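Local coordinates for protein homospermidine synthase (Legionella pneumophila subsp. pneumophila str. Philadelphia 1, PDB 2PH5) that binds NAD and probably acts as a homospermidine synthase, making the polyamine homospermidine, at residues Trp191-Met196 and Phe302-Lys306; Met196-Val202 and Tyr313-Val317; Gln208-Val212 and Asn389-Ser393; Ile352-Glu358 and Ser375-Gln380. The contacts are given in a common frame with arbitrary orientation. Numbering follows the deposited sequence.

Contact 1. Residues Trp191-Met196 and Phe302-Lys306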
loop_
_atom_site.group_PDB
_atom_site.type_symbol
_atom_site.label_atom_id
_atom_site.label_comp_id
_atom_site.label_asym_id
_atom_site.label_seq_id
_atom_site.Cartn_x
_atom_site.Cartn_y
_atom_site.Cartn_z
ATOM N N TRP A 191 32.343 -9.096 -21.045
ATOM C CA TRP A 191 30.970 -8.660 -20.825
ATOM C C TRP A 191 30.981 -7.326 -20.097
ATOM O O TRP A 191 30.215 -6.420 -20.422
ATOM C CB TRP A 191 30.195 -9.691 -20.001
ATOM C CG TRP A 191 29.644 -10.818 -20.813
ATOM C CD1 TRP A 191 29.992 -12.135 -20.731
ATOM C CD2 TRP A 191 28.642 -10.730 -21.836
ATOM N NE1 TRP A 191 29.269 -12.871 -21.640
ATOM C CE2 TRP A 191 28.436 -12.034 -22.330
ATOM C CE3 TRP A 191 27.903 -9.677 -22.382
ATOM C CZ2 TRP A 191 27.518 -12.310 -23.348
ATOM C CZ3 TRP A 191 26.991 -9.950 -23.397
ATOM C CH2 TRP A 191 26.808 -11.258 -23.868
ATOM N N ALA A 192 31.861 -7.217 -19.108
ATOM C CA ALA A 192 31.989 -5.989 -18.338
ATOM C C ALA A 192 32.425 -4.873 -19.277
ATOM O O ALA A 192 31.887 -3.769 -19.239
ATOM C CB ALA A 192 33.015 -6.175 -17.231
ATOM N N ASN A 193 33.399 -5.180 -20.131
ATOM C CA ASN A 193 33.929 -4.215 -21.083
ATOM C C ASN A 193 32.850 -3.695 -22.030
ATOM O O ASN A 193 32.802 -2.500 -22.320
ATOM C CB ASN A 193 35.081 -4.849 -21.859
ATOM C CG ASN A 193 35.441 -4.073 -23.098
ATOM O OD1 ASN A 193 34.892 -4.322 -24.177
ATOM N ND2 ASN A 193 36.356 -3.113 -22.957
ATOM N N LEU A 194 31.995 -4.595 -22.513
ATOM C CA LEU A 194 30.900 -4.220 -23.398
ATOM C C LEU A 194 29.936 -3.312 -22.649
ATOM O O LEU A 194 29.386 -2.375 -23.221
ATOM C CB LEU A 194 30.141 -5.456 -23.890
ATOM C CG LEU A 194 28.813 -5.153 -24.601
ATOM C CD1 LEU A 194 29.077 -4.347 -25.849
ATOM C CD2 LEU A 194 28.093 -6.440 -24.942
ATOM N N ALA A 195 29.731 -3.584 -21.363
ATOM C CA ALA A 195 28.818 -2.760 -20.576
ATOM C C ALA A 195 29.356 -1.343 -20.454
ATOM O O ALA A 195 28.616 -0.372 -20.602
ATOM C CB ALA A 195 28.612 -3.369 -19.190
HETATM N N MSE A 196 30.650 -1.230 -20.185
HETATM C CA MSE A 196 31.271 0.073 -20.039
HETATM C C MSE A 196 31.329 0.832 -21.364
HETATM O O MSE A 196 31.009 2.018 -21.420
HETATM C CB MSE A 196 32.676 -0.081 -19.481
HETATM C CG MSE A 196 33.410 1.235 -19.345
HETATM SE SE MSE A 196 35.307 0.953 -19.130
HETATM C CE MSE A 196 35.743 0.846 -21.018
ATOM N N PHE A 302 30.488 -9.445 -11.985
ATOM C CA PHE A 302 30.519 -9.973 -13.345
ATOM C C PHE A 302 30.665 -8.846 -14.365
ATOM O O PHE A 302 31.176 -9.059 -15.457
ATOM C CB PHE A 302 29.235 -10.757 -13.630
ATOM C CG PHE A 302 29.224 -11.442 -14.967
ATOM C CD1 PHE A 302 30.046 -12.545 -15.206
ATOM C CD2 PHE A 302 28.382 -10.998 -15.985
ATOM C CE1 PHE A 302 30.031 -13.201 -16.442
ATOM C CE2 PHE A 302 28.359 -11.644 -17.220
ATOM C CZ PHE A 302 29.187 -12.750 -17.448
ATOM N N LEU A 303 30.216 -7.647 -14.009
ATOM C CA LEU A 303 30.309 -6.505 -14.918
ATOM C C LEU A 303 31.301 -5.468 -14.419
ATOM O O LEU A 303 31.217 -4.293 -14.771
ATOM C CB LEU A 303 28.942 -5.852 -15.093
ATOM C CG LEU A 303 27.910 -6.762 -15.748
ATOM C CD1 LEU A 303 26.532 -6.118 -15.675
ATOM C CD2 LEU A 303 28.326 -7.033 -17.196
ATOM N N THR A 304 32.235 -5.918 -13.588
ATOM C CA THR A 304 33.260 -5.049 -13.037
ATOM C C THR A 304 34.494 -5.086 -13.935
ATOM O O THR A 304 34.751 -6.082 -14.609
ATOM C CB THR A 304 33.655 -5.494 -11.610
ATOM O OG1 THR A 304 32.565 -5.248 -10.718
ATOM C CG2 THR A 304 34.883 -4.735 -11.123
ATOM N N LEU A 305 35.250 -3.994 -13.943
ATOM C CA LEU A 305 36.453 -3.904 -14.756
ATOM C C LEU A 305 37.569 -3.222 -13.965
ATOM O O LEU A 305 37.325 -2.306 -13.172
ATOM C CB LEU A 305 36.154 -3.109 -16.028
ATOM C CG LEU A 305 36.877 -3.495 -17.321
ATOM C CD1 LEU A 305 36.573 -4.950 -17.679
ATOM C CD2 LEU A 305 36.415 -2.570 -18.444
ATOM N N LYS A 306 38.798 -3.676 -14.184
ATOM C CA LYS A 306 39.957 -3.113 -13.500
ATOM C C LYS A 306 41.250 -3.581 -14.148
ATOM O O LYS A 306 41.274 -4.610 -14.827
ATOM C CB LYS A 306 39.932 -3.505 -12.019
ATOM C CG LYS A 306 39.637 -4.970 -11.755
ATOM C CD LYS A 306 39.458 -5.225 -10.263
ATOM C CE LYS A 306 39.129 -6.684 -9.976
ATOM N NZ LYS A 306 38.972 -6.944 -8.514
#
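A helix packs here against the turn that leads from helix 295-302 into edge strand 305-306 of the mixed sheet, within the saccharopine dehydrogenase C-terminal-like region. The fit depends on the smallness of Ala192. Its backbone comes within 3.8 Å of Leu303, CA to CA, and its methyl group drops into the hollow of the turn, with CB 3.4 Å from Leu303 C and 3.1 Å from Thr304 O. Leu305 closes the hollow from the strand side: its CD1 lies 3.8 Å from Ala192 CB, while its CD2 fills the groove between Asn193 and Met196. Leu303, leaving helical geometry, sends CD2 into the dent between Trp191 and Ala195, 4.2 Å from Ala195 CB. Beyond it the rings of Trp191 and Phe302 meet obliquely, planes at 34°, and both also touch Lys168 of helix 158-176. At the strand end the selenium of selenomethionine Met196, atom SE, rests 3.8 Å from Leu305 CD2.

Contact 2. Residues Met196-Val202 and Tyr313-Val317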
loop_
_atom_site.group_PDB
_atom_site.type_symbol
_atom_site.label_atom_id
_atom_site.label_comp_id
_atom_site.label_asym_id
_atom_site.label_seq_id
_atom_site.Cartn_x
_atom_site.Cartn_y
_atom_site.Cartn_z
HETATM N N MSE A 196 30.650 -1.230 -20.185
HETATM C CA MSE A 196 31.271 0.073 -20.039
HETATM C C MSE A 196 31.329 0.832 -21.364
HETATM O O MSE A 196 31.009 2.018 -21.420
HETATM C CB MSE A 196 32.676 -0.081 -19.481
HETATM C CG MSE A 196 33.410 1.235 -19.345
HETATM SE SE MSE A 196 35.307 0.953 -19.130
HETATM C CE MSE A 196 35.743 0.846 -21.018
ATOM N N THR A 197 31.735 0.150 -22.430
ATOM C CA THR A 197 31.827 0.786 -23.736
ATOM C C THR A 197 30.461 1.299 -24.190
ATOM O O THR A 197 30.378 2.224 -24.998
ATOM C CB THR A 197 32.451 -0.184 -24.796
ATOM O OG1 THR A 197 32.419 0.420 -26.094
ATOM C CG2 THR A 197 31.711 -1.494 -24.839
ATOM N N LEU A 198 29.392 0.715 -23.650
ATOM C CA LEU A 198 28.029 1.142 -23.982
ATOM C C LEU A 198 27.479 2.241 -23.065
ATOM O O LEU A 198 26.367 2.721 -23.274
ATOM C CB LEU A 198 27.076 -0.057 -23.971
ATOM C CG LEU A 198 26.924 -0.806 -25.297
ATOM C CD1 LEU A 198 28.256 -0.871 -26.032
ATOM C CD2 LEU A 198 26.385 -2.189 -25.022
ATOM N N GLY A 199 28.244 2.630 -22.047
ATOM C CA GLY A 199 27.804 3.697 -21.155
ATOM C C GLY A 199 26.793 3.348 -20.076
ATOM O O GLY A 199 26.150 4.227 -19.498
ATOM N N ILE A 200 26.658 2.057 -19.804
ATOM C CA ILE A 200 25.742 1.581 -18.793
ATOM C C ILE A 200 26.206 2.048 -17.431
ATOM O O ILE A 200 27.277 1.659 -16.963
ATOM C CB ILE A 200 25.684 0.060 -18.776
ATOM C CG1 ILE A 200 25.418 -0.460 -20.191
ATOM C CG2 ILE A 200 24.591 -0.404 -17.828
ATOM C CD1 ILE A 200 24.121 0.034 -20.790
ATOM N N LYS A 201 25.396 2.884 -16.795
ATOM C CA LYS A 201 25.724 3.407 -15.479
ATOM C C LYS A 201 24.968 2.671 -14.378
ATOM O O LYS A 201 25.432 2.589 -13.242
ATOM C CB LYS A 201 25.392 4.897 -15.411
ATOM C CG LYS A 201 26.248 5.772 -16.303
ATOM C CD LYS A 201 25.759 7.209 -16.249
ATOM C CE LYS A 201 26.688 8.149 -16.978
ATOM N NZ LYS A 201 26.300 9.553 -16.683
ATOM N N VAL A 202 23.802 2.133 -14.722
ATOM C CA VAL A 202 22.992 1.422 -13.750
ATOM C C VAL A 202 22.058 0.402 -14.401
ATOM O O VAL A 202 21.462 0.658 -15.451
ATOM C CB VAL A 202 22.169 2.428 -12.883
ATOM C CG1 VAL A 202 21.453 3.414 -13.773
ATOM C CG2 VAL A 202 21.163 1.692 -12.001
ATOM N N TYR A 313 35.715 0.389 -13.904
ATOM C CA TYR A 313 34.286 0.461 -14.173
ATOM C C TYR A 313 33.424 -0.545 -13.421
ATOM O O TYR A 313 33.833 -1.680 -13.158
ATOM C CB TYR A 313 34.025 0.262 -15.656
ATOM C CG TYR A 313 32.571 0.012 -15.968
ATOM C CD1 TYR A 313 31.641 1.053 -15.933
ATOM C CD2 TYR A 313 32.127 -1.266 -16.338
ATOM C CE1 TYR A 313 30.303 0.830 -16.271
ATOM C CE2 TYR A 313 30.796 -1.500 -16.677
ATOM C CZ TYR A 313 29.896 -0.450 -16.648
ATOM O OH TYR A 313 28.604 -0.659 -17.053
ATOM N N ARG A 314 32.203 -0.121 -13.121
ATOM C CA ARG A 314 31.254 -0.951 -12.413
ATOM C C ARG A 314 29.932 -0.210 -12.341
ATOM O O ARG A 314 29.871 0.922 -11.871
ATOM C CB ARG A 314 31.761 -1.229 -11.006
ATOM C CG ARG A 314 30.818 -2.030 -10.153
ATOM C CD ARG A 314 31.182 -1.879 -8.683
ATOM N NE ARG A 314 32.383 -2.621 -8.329
ATOM C CZ ARG A 314 33.115 -2.380 -7.247
ATOM N NH1 ARG A 314 32.769 -1.408 -6.413
ATOM N NH2 ARG A 314 34.185 -3.121 -6.999
ATOM N N PRO A 315 28.856 -0.832 -12.832
ATOM C CA PRO A 315 27.536 -0.199 -12.800
ATOM C C PRO A 315 26.850 -0.440 -11.463
ATOM O O PRO A 315 27.250 -1.316 -10.698
ATOM C CB PRO A 315 26.802 -0.892 -13.942
ATOM C CG PRO A 315 27.344 -2.288 -13.857
ATOM C CD PRO A 315 28.835 -2.056 -13.657
ATOM N N THR A 316 25.832 0.357 -11.174
ATOM C CA THR A 316 25.075 0.182 -9.947
ATOM C C THR A 316 24.034 -0.882 -10.295
ATOM O O THR A 316 23.453 -0.856 -11.384
ATOM C CB THR A 316 24.398 1.514 -9.517
ATOM O OG1 THR A 316 25.377 2.368 -8.913
ATOM C CG2 THR A 316 23.265 1.267 -8.527
ATOM N N VAL A 317 23.833 -1.832 -9.387
ATOM C CA VAL A 317 22.875 -2.907 -9.607
ATOM C C VAL A 317 22.042 -3.195 -8.365
ATOM O O VAL A 317 22.581 -3.411 -7.278
ATOM C CB VAL A 317 23.569 -4.235 -9.997
ATOM C CG1 VAL A 317 22.513 -5.291 -10.323
ATOM C CG2 VAL A 317 24.497 -4.018 -11.186
#
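Two hydrogen bonds tie the exit of helix 188-197 to strand 311-322, and both use carbonyl groups of the connecting segment as acceptors. Helix 188-197 ends in a Schellman motif at Gly199, whose backbone angles, phi positive, would jam a CB against the preceding carbonyl; Gly199 N returns to Met196 O at 2.9 Å. Just beyond, Ile200 O accepts from the phenol of Tyr313, OH to O 2.7 Å, so the buried hydroxyl and the carbonyl satisfy each other. Lys201 O then takes the amide of Thr316, N to O 3.1 Å and nearly straight at 169°. That bond opens the parallel pairing of Val202 with Thr316, where Val202 CA also lies 3.3 Å from Thr316 O in a CA-H...O contact. The Thr316 hydroxyl is engaged elsewhere, with Glu247 and Gly244. The Tyr313 ring has an apolar partner as well: Met196 CB sits over one face, 3.5 Å from the centroid, in a CH-pi contact, and selenomethionine Met196 SE lies 5.1 Å from the ring centroid, in an oblique Met-aromatic contact. On the other side of the incoming strand, Lys201 and Val202 both face Met364 in a classic beta bulge. Strand 202-213 thus enters the mixed sheet between strands 311-322 and 352-364, with helix 188-197 packed on Tyr313 and Leu305.

Contact 3. Residues Gln208-Val212 and Asn389-Ser393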
loop_
_atom_site.group_PDB
_atom_site.type_symbol
_atom_site.label_atom_id
_atom_site.label_comp_id
_atom_site.label_asym_id
_atom_site.label_seq_id
_atom_site.Cartn_x
_atom_site.Cartn_y
_atom_site.Cartn_z
ATOM N N GLN A 208 7.083 -5.905 -12.343
ATOM C CA GLN A 208 5.822 -5.360 -11.898
ATOM C C GLN A 208 4.737 -6.411 -12.058
ATOM O O GLN A 208 4.351 -6.753 -13.172
ATOM C CB GLN A 208 5.506 -4.113 -12.705
ATOM C CG GLN A 208 4.825 -3.038 -11.900
ATOM C CD GLN A 208 5.129 -1.662 -12.444
ATOM O OE1 GLN A 208 4.443 -0.686 -12.129
ATOM N NE2 GLN A 208 6.176 -1.575 -13.268
ATOM N N ASP A 209 4.272 -6.927 -10.923
ATOM C CA ASP A 209 3.238 -7.954 -10.865
ATOM C C ASP A 209 1.885 -7.268 -10.766
ATOM O O ASP A 209 1.605 -6.569 -9.786
ATOM C CB ASP A 209 3.452 -8.832 -9.624
ATOM C CG ASP A 209 2.771 -10.190 -9.729
ATOM O OD1 ASP A 209 1.641 -10.278 -10.262
ATOM O OD2 ASP A 209 3.370 -11.177 -9.254
ATOM N N SER A 210 1.047 -7.475 -11.779
ATOM C CA SER A 210 -0.288 -6.881 -11.810
ATOM C C SER A 210 -1.389 -7.935 -11.664
ATOM O O SER A 210 -2.552 -7.661 -11.944
ATOM C CB SER A 210 -0.499 -6.102 -13.120
ATOM O OG SER A 210 -0.461 -6.952 -14.256
ATOM N N GLN A 211 -1.037 -9.140 -11.230
ATOM C CA GLN A 211 -2.054 -10.173 -11.081
ATOM C C GLN A 211 -3.034 -9.820 -9.959
ATOM O O GLN A 211 -2.625 -9.620 -8.819
ATOM C CB GLN A 211 -1.388 -11.534 -10.831
ATOM C CG GLN A 211 -0.420 -11.910 -11.969
ATOM C CD GLN A 211 0.402 -13.154 -11.698
ATOM O OE1 GLN A 211 -0.054 -14.290 -11.926
ATOM N NE2 GLN A 211 1.628 -12.954 -11.201
ATOM N N VAL A 212 -4.318 -9.701 -10.304
ATOM C CA VAL A 212 -5.360 -9.394 -9.327
ATOM C C VAL A 212 -6.129 -10.672 -9.027
ATOM O O VAL A 212 -6.024 -11.649 -9.769
ATOM C CB VAL A 212 -6.359 -8.330 -9.832
ATOM C CG1 VAL A 212 -5.673 -6.986 -9.926
ATOM C CG2 VAL A 212 -6.940 -8.747 -11.172
ATOM N N ASN A 389 0.122 -23.283 -12.453
ATOM C CA ASN A 389 1.017 -22.167 -12.704
ATOM C C ASN A 389 0.309 -20.831 -12.870
ATOM O O ASN A 389 -0.803 -20.751 -13.410
ATOM C CB ASN A 389 1.824 -22.429 -13.980
ATOM C CG ASN A 389 3.135 -23.135 -13.713
ATOM O OD1 ASN A 389 4.103 -22.526 -13.242
ATOM N ND2 ASN A 389 3.178 -24.424 -14.016
ATOM N N ASN A 390 0.961 -19.784 -12.379
ATOM C CA ASN A 390 0.457 -18.438 -12.554
ATOM C C ASN A 390 1.579 -17.766 -13.335
ATOM O O ASN A 390 2.593 -18.398 -13.625
ATOM C CB ASN A 390 0.184 -17.714 -11.219
ATOM C CG ASN A 390 1.372 -17.718 -10.271
ATOM O OD1 ASN A 390 2.512 -17.440 -10.660
ATOM N ND2 ASN A 390 1.100 -18.010 -9.003
ATOM N N ALA A 391 1.392 -16.502 -13.693
ATOM C CA ALA A 391 2.390 -15.772 -14.451
ATOM C C ALA A 391 3.767 -15.844 -13.790
ATOM O O ALA A 391 4.764 -16.136 -14.448
ATOM C CB ALA A 391 1.955 -14.325 -14.606
ATOM N N THR A 392 3.804 -15.594 -12.485
ATOM C CA THR A 392 5.043 -15.602 -11.710
ATOM C C THR A 392 5.726 -16.960 -11.661
ATOM O O THR A 392 6.892 -17.079 -12.034
ATOM C CB THR A 392 4.787 -15.132 -10.255
ATOM O OG1 THR A 392 4.115 -13.867 -10.279
ATOM C CG2 THR A 392 6.095 -14.993 -9.489
ATOM N N SER A 393 5.013 -17.981 -11.198
ATOM C CA SER A 393 5.617 -19.302 -11.101
ATOM C C SER A 393 6.135 -19.796 -12.451
ATOM O O SER A 393 7.250 -20.317 -12.539
ATOM C CB SER A 393 4.619 -20.315 -10.528
ATOM O OG SER A 393 3.526 -20.512 -11.405
#
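Asn389 begins the turn before helix 391-408, and its OD1 accepts from the hydroxyl of Ser393, OG to OD1 2.8 Å. Asn390 is the N-cap: its OD1 takes Ser393 N at 2.6 Å, and its own N gives to Ser393 OG at 2.8 Å, a reciprocal capping box. Ala391 N, in the first turn, points across to the end of strand 202-213 and donates to Gln211 OE1 at 3.2 Å; the same OE1 lies 3.3 Å from Ala391 CB. Thr392 receives the other half of the amide, Gln211 NE2 donating to Thr392 OG1 at 2.8 Å. Its hydroxyl also meets Asp357 and Thr225, and Asp209 OD2, itself hydrogen-bonded to the Thr225 hydroxyl, comes to 3.0 Å from Thr392 OG1. Across the gap the long Gln211 side chain is held in place by Asp209, whose OD1 accepts both Gln211 N at 3.1 Å, forming an Asx turn, and Gln211 NE2 at 2.8 Å. The Thr392 side chain is about 7 Å from the bound NAD. A single glutamine amide therefore joins strand to helix through both of its polar atoms, in a buried cluster where the like charges of Asp209 and Asp357 lie close, with Thr225, Thr392 and the Gln211 amide as hydrogen-bond partners among them.

Contact 4. Residues Ile352-Glu358 and Ser375-Gln380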
loop_
_atom_site.group_PDB
_atom_site.type_symbol
_atom_site.label_atom_id
_atom_site.label_comp_id
_atom_site.label_asym_id
_atom_site.label_seq_id
_atom_site.Cartn_x
_atom_site.Cartn_y
_atom_site.Cartn_z
ATOM N N ILE A 352 -6.589 -15.836 -8.902
ATOM C CA ILE A 352 -6.300 -14.669 -9.714
ATOM C C ILE A 352 -7.134 -14.730 -10.990
ATOM O O ILE A 352 -7.216 -15.763 -11.647
ATOM C CB ILE A 352 -4.775 -14.513 -10.032
ATOM C CG1 ILE A 352 -4.517 -14.681 -11.516
ATOM C CG2 ILE A 352 -3.949 -15.510 -9.245
ATOM C CD1 ILE A 352 -3.186 -14.165 -11.896
ATOM N N ILE A 353 -7.763 -13.614 -11.334
ATOM C CA ILE A 353 -8.632 -13.561 -12.499
ATOM C C ILE A 353 -8.087 -12.773 -13.689
ATOM O O ILE A 353 -8.533 -12.968 -14.815
ATOM C CB ILE A 353 -9.988 -12.967 -12.099
ATOM C CG1 ILE A 353 -9.826 -11.474 -11.776
ATOM C CG2 ILE A 353 -10.538 -13.730 -10.904
ATOM C CD1 ILE A 353 -11.050 -10.802 -11.174
ATOM N N ASP A 354 -7.125 -11.891 -13.449
ATOM C CA ASP A 354 -6.584 -11.078 -14.528
ATOM C C ASP A 354 -5.182 -10.611 -14.159
ATOM O O ASP A 354 -4.720 -10.822 -13.032
ATOM C CB ASP A 354 -7.493 -9.861 -14.739
ATOM C CG ASP A 354 -7.235 -9.147 -16.050
ATOM O OD1 ASP A 354 -7.440 -7.917 -16.093
ATOM O OD2 ASP A 354 -6.843 -9.797 -17.045
ATOM N N GLY A 355 -4.498 -9.991 -15.116
ATOM C CA GLY A 355 -3.167 -9.478 -14.840
ATOM C C GLY A 355 -1.993 -10.217 -15.449
ATOM O O GLY A 355 -2.147 -11.250 -16.099
ATOM N N CYS A 356 -0.802 -9.682 -15.224
ATOM C CA CYS A 356 0.392 -10.290 -15.766
ATOM C C CYS A 356 1.618 -9.949 -14.931
ATOM O O CYS A 356 1.566 -9.106 -14.033
ATOM C CB CYS A 356 0.596 -9.830 -17.210
ATOM S SG CYS A 356 0.861 -8.069 -17.378
ATOM N N ASP A 357 2.724 -10.614 -15.231
ATOM C CA ASP A 357 3.951 -10.384 -14.500
ATOM C C ASP A 357 5.023 -9.920 -15.481
ATOM O O ASP A 357 5.404 -10.668 -16.387
ATOM C CB ASP A 357 4.388 -11.677 -13.808
ATOM C CG ASP A 357 5.430 -11.442 -12.730
ATOM O OD1 ASP A 357 6.281 -10.544 -12.914
ATOM O OD2 ASP A 357 5.405 -12.162 -11.708
ATOM N N GLU A 358 5.483 -8.679 -15.318
ATOM C CA GLU A 358 6.522 -8.137 -16.188
ATOM C C GLU A 358 7.866 -8.190 -15.514
ATOM O O GLU A 358 8.220 -7.289 -14.763
ATOM C CB GLU A 358 6.261 -6.682 -16.567
ATOM C CG GLU A 358 5.389 -6.524 -17.764
ATOM C CD GLU A 358 5.703 -5.274 -18.573
ATOM O OE1 GLU A 358 5.864 -4.172 -17.976
ATOM O OE2 GLU A 358 5.774 -5.408 -19.816
ATOM N N SER A 375 10.407 -10.386 -19.869
ATOM C CA SER A 375 9.208 -11.163 -20.142
ATOM C C SER A 375 7.940 -10.555 -19.578
ATOM O O SER A 375 7.892 -10.163 -18.417
ATOM C CB SER A 375 9.366 -12.575 -19.575
ATOM O OG SER A 375 8.106 -13.168 -19.311
ATOM N N THR A 376 6.914 -10.468 -20.417
ATOM C CA THR A 376 5.627 -9.950 -19.994
ATOM C C THR A 376 4.671 -11.101 -20.227
ATOM O O THR A 376 4.232 -11.329 -21.351
ATOM C CB THR A 376 5.179 -8.764 -20.835
ATOM O OG1 THR A 376 6.189 -7.752 -20.809
ATOM C CG2 THR A 376 3.879 -8.191 -20.279
ATOM N N LEU A 377 4.380 -11.843 -19.166
ATOM C CA LEU A 377 3.487 -12.992 -19.245
ATOM C C LEU A 377 2.205 -12.726 -18.467
ATOM O O LEU A 377 2.248 -12.322 -17.307
ATOM C CB LEU A 377 4.173 -14.242 -18.671
ATOM C CG LEU A 377 3.309 -15.507 -18.547
ATOM C CD1 LEU A 377 2.944 -15.997 -19.937
ATOM C CD2 LEU A 377 4.050 -16.602 -17.770
ATOM N N SER A 378 1.066 -12.949 -19.111
ATOM C CA SER A 378 -0.217 -12.749 -18.462
ATOM C C SER A 378 -0.661 -14.081 -17.897
ATOM O O SER A 378 -0.169 -15.138 -18.313
ATOM C CB SER A 378 -1.261 -12.270 -19.461
ATOM O OG SER A 378 -1.564 -13.301 -20.385
ATOM N N ILE A 379 -1.599 -14.026 -16.959
ATOM C CA ILE A 379 -2.122 -15.225 -16.329
ATOM C C ILE A 379 -2.866 -16.088 -17.362
ATOM O O ILE A 379 -2.832 -17.320 -17.296
ATOM C CB ILE A 379 -3.073 -14.865 -15.151
ATOM C CG1 ILE A 379 -3.567 -16.145 -14.466
ATOM C CG2 ILE A 379 -4.250 -14.018 -15.645
ATOM C CD1 ILE A 379 -2.461 -16.928 -13.801
ATOM N N GLN A 380 -3.518 -15.440 -18.328
ATOM C CA GLN A 380 -4.258 -16.162 -19.361
ATOM C C GLN A 380 -3.338 -17.028 -20.218
ATOM O O GLN A 380 -3.598 -18.217 -20.428
ATOM C CB GLN A 380 -5.044 -15.185 -20.248
ATOM C CG GLN A 380 -6.245 -14.534 -19.549
ATOM C CD GLN A 380 -5.901 -13.211 -18.858
ATOM O OE1 GLN A 380 -4.756 -12.971 -18.475
ATOM N NE2 GLN A 380 -6.901 -12.357 -18.689
HETATM O O HOH W 1 -4.239 -10.000 -18.226
#
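This is an antiparallel strand pairing, in the mixed sheet of the C-terminal-like region, that runs on into the start of helix 379-385. The axes of strand segments 356-358 and 375-378 approach to 4.5 Å, with N-to-C directions 172° apart. Asp357 and Leu377 form the hydrogen-bonded pair, Asp357 N to Leu377 O 2.7 Å and Leu377 N to Asp357 O 3.2 Å; Cys356 with Ser378 and Glu358 with Thr376 are the non-hydrogen-bonded pairs beside it. The two strands, 352-364 and 370-378, make a beta hairpin, and the segments here lie at the end away from its turn. On the face carrying Cys356, Thr376 OG1 donates to Glu358 OE2 at 2.6 Å, an oxygen that Thr282 also reaches. On the other face, Asp357 and Leu377 look toward helix 391-408, where Thr392 binds the Asp357 carboxylate. Past the strand, Ser378 is the N-cap, its OG taking Glu381 N, yet the pairing persists: Ile379 N donates to Gly355 O at 3.0 Å. Ile379 CG1 packs 3.3 Å from Ile352 CD1. At the solvent-exposed end Gln380 NE2 donates to Asp354 OD2 at 3.0 Å, and a water lies 2.9 Å from Asp354 OD2 and 3.0 Å from Gln380 OE1.

The four contacts form two clusters at different ends of one mixed sheet. Contacts 1 and 2, with centres about 7 Å apart, share Met196 and are joined where Leu305 N meets Tyr313 O at 2.8 Å. Contacts 3 and 4, centres about 5 Å apart, meet through Thr392 OG1 and Asp357 OD2 at 2.6 Å and through Ser210 N and Cys356 O at 2.8 Å; contact 4 is nested in the chain loop closed by contact 3. Strand 202-213 spans the roughly 30 Å between the centres of contacts 2 and 3. The second cluster is near the cofactor: NAD lies about 9 Å from the Asp357 side chain, whereas contact 2 is remote from the known NAD-binding residues.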